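Local coordinates for protein probable molybdenum cofactor guanylyltransferase (Aquifex aeolicus, PDB 2E8B) that probably transfers the GMP moiety of GTP to molybdenum-bound molybdopterin, forming the guanine dinucleotide form of the molybdenum cofactor with the help of magnesium, at residues Val14-Val19 with Phe54-Ile59; Asn99-Ser104 with Val138-Lys143. All blocks are in the same frame, centred on the assembly; numbering follows the deposited sequence.

Interaction 1: residues Val14-Val19 with Phe54-Ile59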
loop_
_atom_site.group_PDB
_atom_site.type_symbol
_atom_site.label_atom_id
_atom_site.label_comp_id
_atom_site.label_asym_id
_atom_site.label_seq_id
_atom_site.Cartn_x
_atom_site.Cartn_y
_atom_site.Cartn_z
ATOM N N VAL A 14 -1.444 -14.189 -5.284
ATOM C CA VAL A 14 -1.053 -13.140 -4.355
ATOM C C VAL A 14 -2.030 -13.280 -3.192
ATOM O O VAL A 14 -3.191 -12.882 -3.291
ATOM C CB VAL A 14 -1.183 -11.735 -4.995
ATOM C CG1 VAL A 14 -0.801 -10.662 -3.979
ATOM C CG2 VAL A 14 -0.287 -11.637 -6.225
ATOM N N ASN A 15 -1.560 -13.875 -2.101
ATOM C CA ASN A 15 -2.399 -14.101 -0.931
ATOM C C ASN A 15 -2.146 -13.150 0.232
ATOM O O ASN A 15 -2.874 -13.181 1.225
ATOM C CB ASN A 15 -2.216 -15.538 -0.432
ATOM C CG ASN A 15 -2.585 -16.570 -1.476
ATOM O OD1 ASN A 15 -3.722 -16.615 -1.944
ATOM N ND2 ASN A 15 -1.622 -17.409 -1.843
ATOM N N THR A 16 -1.124 -12.305 0.123
ATOM C CA THR A 16 -0.818 -11.387 1.214
ATOM C C THR A 16 -0.802 -9.923 0.783
ATOM O O THR A 16 -0.449 -9.596 -0.351
ATOM C CB THR A 16 0.534 -11.743 1.866
ATOM O OG1 THR A 16 1.607 -11.335 1.012
ATOM C CG2 THR A 16 0.632 -13.249 2.076
ATOM N N CYS A 17 -1.193 -9.048 1.703
ATOM C CA CYS A 17 -1.241 -7.618 1.438
ATOM C C CYS A 17 -0.666 -6.826 2.605
ATOM O O CYS A 17 -0.866 -7.178 3.771
ATOM C CB CYS A 17 -2.690 -7.188 1.195
ATOM S SG CYS A 17 -2.985 -5.415 0.912
ATOM N N TYR A 18 0.039 -5.748 2.280
ATOM C CA TYR A 18 0.631 -4.880 3.284
ATOM C C TYR A 18 -0.022 -3.515 3.190
ATOM O O TYR A 18 0.010 -2.883 2.143
ATOM C CB TYR A 18 2.130 -4.754 3.046
ATOM C CG TYR A 18 2.852 -6.037 3.323
ATOM C CD1 TYR A 18 2.954 -7.015 2.343
ATOM C CD2 TYR A 18 3.370 -6.306 4.591
ATOM C CE1 TYR A 18 3.547 -8.237 2.610
ATOM C CE2 TYR A 18 3.971 -7.527 4.874
ATOM C CZ TYR A 18 4.052 -8.487 3.876
ATOM O OH TYR A 18 4.636 -9.697 4.135
ATOM N N VAL A 19 -0.636 -3.085 4.288
ATOM C CA VAL A 19 -1.291 -1.788 4.345
ATOM C C VAL A 19 -0.305 -0.837 5.001
ATOM O O VAL A 19 0.085 -1.031 6.154
ATOM C CB VAL A 19 -2.591 -1.858 5.176
ATOM C CG1 VAL A 19 -3.195 -0.472 5.318
ATOM C CG2 VAL A 19 -3.579 -2.803 4.512
ATOM N N PHE A 54 -7.552 -10.848 0.714
ATOM C CA PHE A 54 -6.361 -11.644 1.010
ATOM C C PHE A 54 -6.410 -12.516 2.260
ATOM O O PHE A 54 -7.058 -12.173 3.249
ATOM C CB PHE A 54 -5.157 -10.709 1.104
ATOM C CG PHE A 54 -4.966 -9.847 -0.115
ATOM C CD1 PHE A 54 -4.393 -10.368 -1.269
ATOM C CD2 PHE A 54 -5.384 -8.517 -0.112
ATOM C CE1 PHE A 54 -4.233 -9.577 -2.410
ATOM C CE2 PHE A 54 -5.230 -7.718 -1.240
ATOM C CZ PHE A 54 -4.653 -8.250 -2.395
ATOM N N LYS A 55 -5.695 -13.636 2.208
ATOM C CA LYS A 55 -5.626 -14.575 3.325
ATOM C C LYS A 55 -4.899 -13.932 4.502
ATOM O O LYS A 55 -5.252 -14.154 5.660
ATOM C CB LYS A 55 -4.888 -15.846 2.894
ATOM C CG LYS A 55 -5.464 -16.486 1.639
ATOM C CD LYS A 55 -4.654 -17.688 1.158
ATOM C CE LYS A 55 -4.749 -18.856 2.125
ATOM N NZ LYS A 55 -4.152 -20.097 1.553
ATOM N N GLU A 56 -3.881 -13.135 4.198
ATOM C CA GLU A 56 -3.114 -12.460 5.238
ATOM C C GLU A 56 -2.925 -10.984 4.914
ATOM O O GLU A 56 -2.599 -10.622 3.783
ATOM C CB GLU A 56 -1.751 -13.129 5.410
ATOM C CG GLU A 56 -1.842 -14.614 5.727
ATOM C CD GLU A 56 -0.510 -15.210 6.132
ATOM O OE1 GLU A 56 0.471 -15.050 5.374
ATOM O OE2 GLU A 56 -0.449 -15.845 7.208
ATOM N N VAL A 57 -3.147 -10.141 5.916
ATOM C CA VAL A 57 -3.000 -8.697 5.768
ATOM C C VAL A 57 -2.194 -8.162 6.940
ATOM O O VAL A 57 -2.500 -8.450 8.094
ATOM C CB VAL A 57 -4.371 -7.989 5.758
ATOM C CG1 VAL A 57 -4.185 -6.498 5.542
ATOM C CG2 VAL A 57 -5.251 -8.574 4.671
ATOM N N TYR A 58 -1.161 -7.384 6.642
ATOM C CA TYR A 58 -0.327 -6.808 7.684
ATOM C C TYR A 58 -0.347 -5.295 7.594
ATOM O O TYR A 58 -0.544 -4.731 6.517
ATOM C CB TYR A 58 1.123 -7.276 7.551
ATOM C CG TYR A 58 1.297 -8.775 7.542
ATOM C CD1 TYR A 58 1.241 -9.490 6.350
ATOM C CD2 TYR A 58 1.497 -9.478 8.727
ATOM C CE1 TYR A 58 1.379 -10.870 6.334
ATOM C CE2 TYR A 58 1.634 -10.867 8.724
ATOM C CZ TYR A 58 1.574 -11.553 7.521
ATOM O OH TYR A 58 1.700 -12.923 7.494
ATOM N N ILE A 59 -0.156 -4.649 8.736
ATOM C CA ILE A 59 -0.105 -3.197 8.788
ATOM C C ILE A 59 1.362 -2.835 8.967
ATOM O O ILE A 59 2.028 -3.353 9.862
ATOM C CB ILE A 59 -0.887 -2.645 9.995
ATOM C CG1 ILE A 59 -2.355 -3.068 9.914
ATOM C CG2 ILE A 59 -0.736 -1.135 10.053
ATOM C CD1 ILE A 59 -3.122 -2.455 8.758
#
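C17 of strand 16-22 and V57 of strand 56-61 sit in register as parallel neighbours, and with helix 32-51 between them in sequence the two strands make a beta-alpha-beta unit of the MobA-like NTP transferase domain, a GT-A-type fold. Four backbone hydrogen bonds alternate across the pair: E56 N gives to N15 O, C17 N to E56 O, Y58 N to C17 O and, almost straight at 176°, V19 N to Y58 O at 2.8 Å. CA-H...O contacts fill in between them, such as T16 CA to E56 O.

Aromatic contacts mark both faces. On the face of C17, the F54 ring lies with C17 CB over one of its faces, 3.3 Å from F54 CD2, while V14 O meets its edge in plane, 3.4 Å from F54 CD1. C17 SG, anti to the backbone N (chi1 177°), stands obliquely 4.6 Å from the ring centroid, a sulfur-aromatic contact. An alanine at F54 would probably leave C17 CB and SG without their aromatic partner and open a gap toward V115 and L119 of helix 112-120. On the other face the Y18 and Y58 rings run side by side, planes at 20° but slid apart so that they barely overlap; H94 meets the Y58 ring edge-to-face.

Van der Waals contacts complete the join. The K55 chain lies alongside N15, its CD 3.4 Å from N15 OD1. V19 meets V57 and also I59, whose side chain lies about 4 Å from that of A21, predicted to bind GTP: V19 CG2 touches V57 CG1, and V19 CB lies 3.7 Å from I59 CD1.

Interaction 2: residues Asn99-Ser104 with Val138-Lys143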
loop_
_atom_site.group_PDB
_atom_site.type_symbol
_atom_site.label_atom_id
_atom_site.label_comp_id
_atom_site.label_asym_id
_atom_site.label_seq_id
_atom_site.Cartn_x
_atom_site.Cartn_y
_atom_site.Cartn_z
ATOM N N ASN A 99 5.242 -12.419 -4.741
ATOM C CA ASN A 99 4.530 -11.204 -5.113
ATOM C C ASN A 99 3.527 -10.869 -4.018
ATOM O O ASN A 99 2.770 -11.735 -3.579
ATOM C CB ASN A 99 3.806 -11.405 -6.445
ATOM C CG ASN A 99 4.752 -11.754 -7.573
ATOM O OD1 ASN A 99 5.647 -10.978 -7.909
ATOM N ND2 ASN A 99 4.564 -12.930 -8.164
ATOM N N VAL A 100 3.528 -9.618 -3.568
ATOM C CA VAL A 100 2.608 -9.205 -2.522
ATOM C C VAL A 100 1.906 -7.912 -2.902
ATOM O O VAL A 100 2.425 -7.117 -3.692
ATOM C CB VAL A 100 3.341 -9.003 -1.169
ATOM C CG1 VAL A 100 4.036 -10.299 -0.753
ATOM C CG2 VAL A 100 4.342 -7.862 -1.277
ATOM N N PHE A 101 0.709 -7.712 -2.359
ATOM C CA PHE A 101 -0.026 -6.497 -2.650
ATOM C C PHE A 101 0.381 -5.412 -1.661
ATOM O O PHE A 101 0.710 -5.697 -0.503
ATOM C CB PHE A 101 -1.538 -6.728 -2.565
ATOM C CG PHE A 101 -2.328 -5.779 -3.413
ATOM C CD1 PHE A 101 -2.695 -4.530 -2.929
ATOM C CD2 PHE A 101 -2.646 -6.107 -4.729
ATOM C CE1 PHE A 101 -3.361 -3.614 -3.743
ATOM C CE2 PHE A 101 -3.312 -5.198 -5.552
ATOM C CZ PHE A 101 -3.669 -3.947 -5.055
ATOM N N VAL A 102 0.380 -4.171 -2.135
ATOM C CA VAL A 102 0.728 -3.018 -1.315
ATOM C C VAL A 102 -0.437 -2.052 -1.444
ATOM O O VAL A 102 -0.886 -1.746 -2.552
ATOM C CB VAL A 102 2.026 -2.350 -1.807
ATOM C CG1 VAL A 102 2.280 -1.063 -1.029
ATOM C CG2 VAL A 102 3.197 -3.306 -1.625
ATOM N N LEU A 103 -0.924 -1.573 -0.307
ATOM C CA LEU A 103 -2.080 -0.696 -0.292
ATOM C C LEU A 103 -1.890 0.416 0.733
ATOM O O LEU A 103 -1.707 0.147 1.918
ATOM C CB LEU A 103 -3.312 -1.544 0.052
ATOM C CG LEU A 103 -4.740 -1.024 -0.079
ATOM C CD1 LEU A 103 -5.012 -0.578 -1.509
ATOM C CD2 LEU A 103 -5.702 -2.148 0.312
ATOM N N SER A 104 -1.920 1.664 0.273
ATOM C CA SER A 104 -1.768 2.804 1.172
ATOM C C SER A 104 -2.957 2.845 2.135
ATOM O O SER A 104 -4.094 2.572 1.746
ATOM C CB SER A 104 -1.703 4.101 0.362
ATOM O OG SER A 104 -1.483 5.211 1.211
ATOM N N VAL A 138 -0.557 1.361 -4.628
ATOM C CA VAL A 138 -1.738 0.540 -4.883
ATOM C C VAL A 138 -1.334 -0.404 -6.008
ATOM O O VAL A 138 -1.452 -0.085 -7.194
ATOM C CB VAL A 138 -2.975 1.363 -5.325
ATOM C CG1 VAL A 138 -4.135 0.418 -5.640
ATOM C CG2 VAL A 138 -3.391 2.331 -4.218
ATOM N N GLY A 139 -0.815 -1.565 -5.631
ATOM C CA GLY A 139 -0.397 -2.510 -6.644
ATOM C C GLY A 139 0.291 -3.736 -6.094
ATOM O O GLY A 139 0.341 -3.960 -4.884
ATOM N N VAL A 140 0.827 -4.538 -7.006
ATOM C CA VAL A 140 1.529 -5.753 -6.641
ATOM C C VAL A 140 3.005 -5.536 -6.905
ATOM O O VAL A 140 3.390 -5.102 -7.993
ATOM C CB VAL A 140 1.034 -6.957 -7.468
ATOM C CG1 VAL A 140 1.793 -8.224 -7.067
ATOM C CG2 VAL A 140 -0.459 -7.152 -7.238
ATOM N N TYR A 141 3.814 -5.826 -5.891
ATOM C CA TYR A 141 5.265 -5.685 -5.968
ATOM C C TYR A 141 5.936 -7.032 -5.769
ATOM O O TYR A 141 5.478 -7.847 -4.967
ATOM C CB TYR A 141 5.783 -4.739 -4.882
ATOM C CG TYR A 141 5.618 -3.274 -5.196
ATOM C CD1 TYR A 141 4.376 -2.644 -5.089
ATOM C CD2 TYR A 141 6.709 -2.517 -5.616
ATOM C CE1 TYR A 141 4.225 -1.286 -5.395
ATOM C CE2 TYR A 141 6.571 -1.166 -5.927
ATOM C CZ TYR A 141 5.333 -0.559 -5.816
ATOM O OH TYR A 141 5.220 0.767 -6.154
ATOM N N SER A 142 7.035 -7.244 -6.489
ATOM C CA SER A 142 7.803 -8.481 -6.402
ATOM C C SER A 142 8.904 -8.383 -5.351
ATOM O O SER A 142 9.600 -7.375 -5.252
ATOM C CB SER A 142 8.439 -8.804 -7.756
ATOM O OG SER A 142 9.338 -9.892 -7.643
ATOM N N LYS A 143 9.067 -9.445 -4.571
ATOM C CA LYS A 143 10.091 -9.468 -3.538
ATOM C C LYS A 143 11.478 -9.376 -4.175
ATOM O O LYS A 143 12.439 -8.949 -3.536
ATOM C CB LYS A 143 9.979 -10.758 -2.720
ATOM C CG LYS A 143 10.826 -10.768 -1.465
ATOM C CD LYS A 143 10.701 -12.090 -0.731
ATOM C CE LYS A 143 11.593 -12.116 0.499
ATOM N NZ LYS A 143 11.173 -11.116 1.518
HETATM O O HOH W 1 7.952 -11.684 -9.081
#
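The ring of F101 and the backbone of G139 fit together like a plate and its cover: G139 O sits 3.5 Å above the ring plane, over its centre, and G139 CA rests over the same ring in a CH-pi contact, 4.3 Å from the centroid. The main chain of G139, through its O and CA, thus forms the surface lying on the ring. V140 adds the next bump, its side chain crossing F101 at about a right angle, with V140 CG2 3.5 Å from F101 CD2. The other branch, V140 CG1, anti to the backbone N (chi1 180°), packs against N99 CB. Beneath these side chains lies an antiparallel strand pair within the mixed sheet, strand 99-104 against 140-142: V100 and Y141 exchange two backbone hydrogen bonds, as do V102 and G139. On the opposite face V102 CG2 presses obliquely on Y141 CD1 at 3.7 Å, and L88 of helix 84-94 packs on both residues; Y141 OH bonds to T136 O. At the outer end a water bridges N99 OD1 and S142 OG, the latter also bonded to E98, while N99 OD1 lies 3.5 Å from S142 CB.

In the fold
Read from the N terminus, the chain lays down strand 16-22, crosses over through helix 32-51 and returns as strand 56-61, so interaction 1 closes a loop of 34 residues before interaction 2 opens. The chain then passes helix 84-94 and enters strand 99-104; interaction 2 closes a second loop, of 33 residues, when strand 140-142 comes back antiparallel. The two loops follow in series, neither nesting nor crossing, yet they meet in one sheet: strand 99-104 runs parallel beside strand 16-22, with probable hydrogen bonds from Y18 N to F101 O and from L103 N to Y18 O. F54 and F101 also pack together beneath helix 112-120.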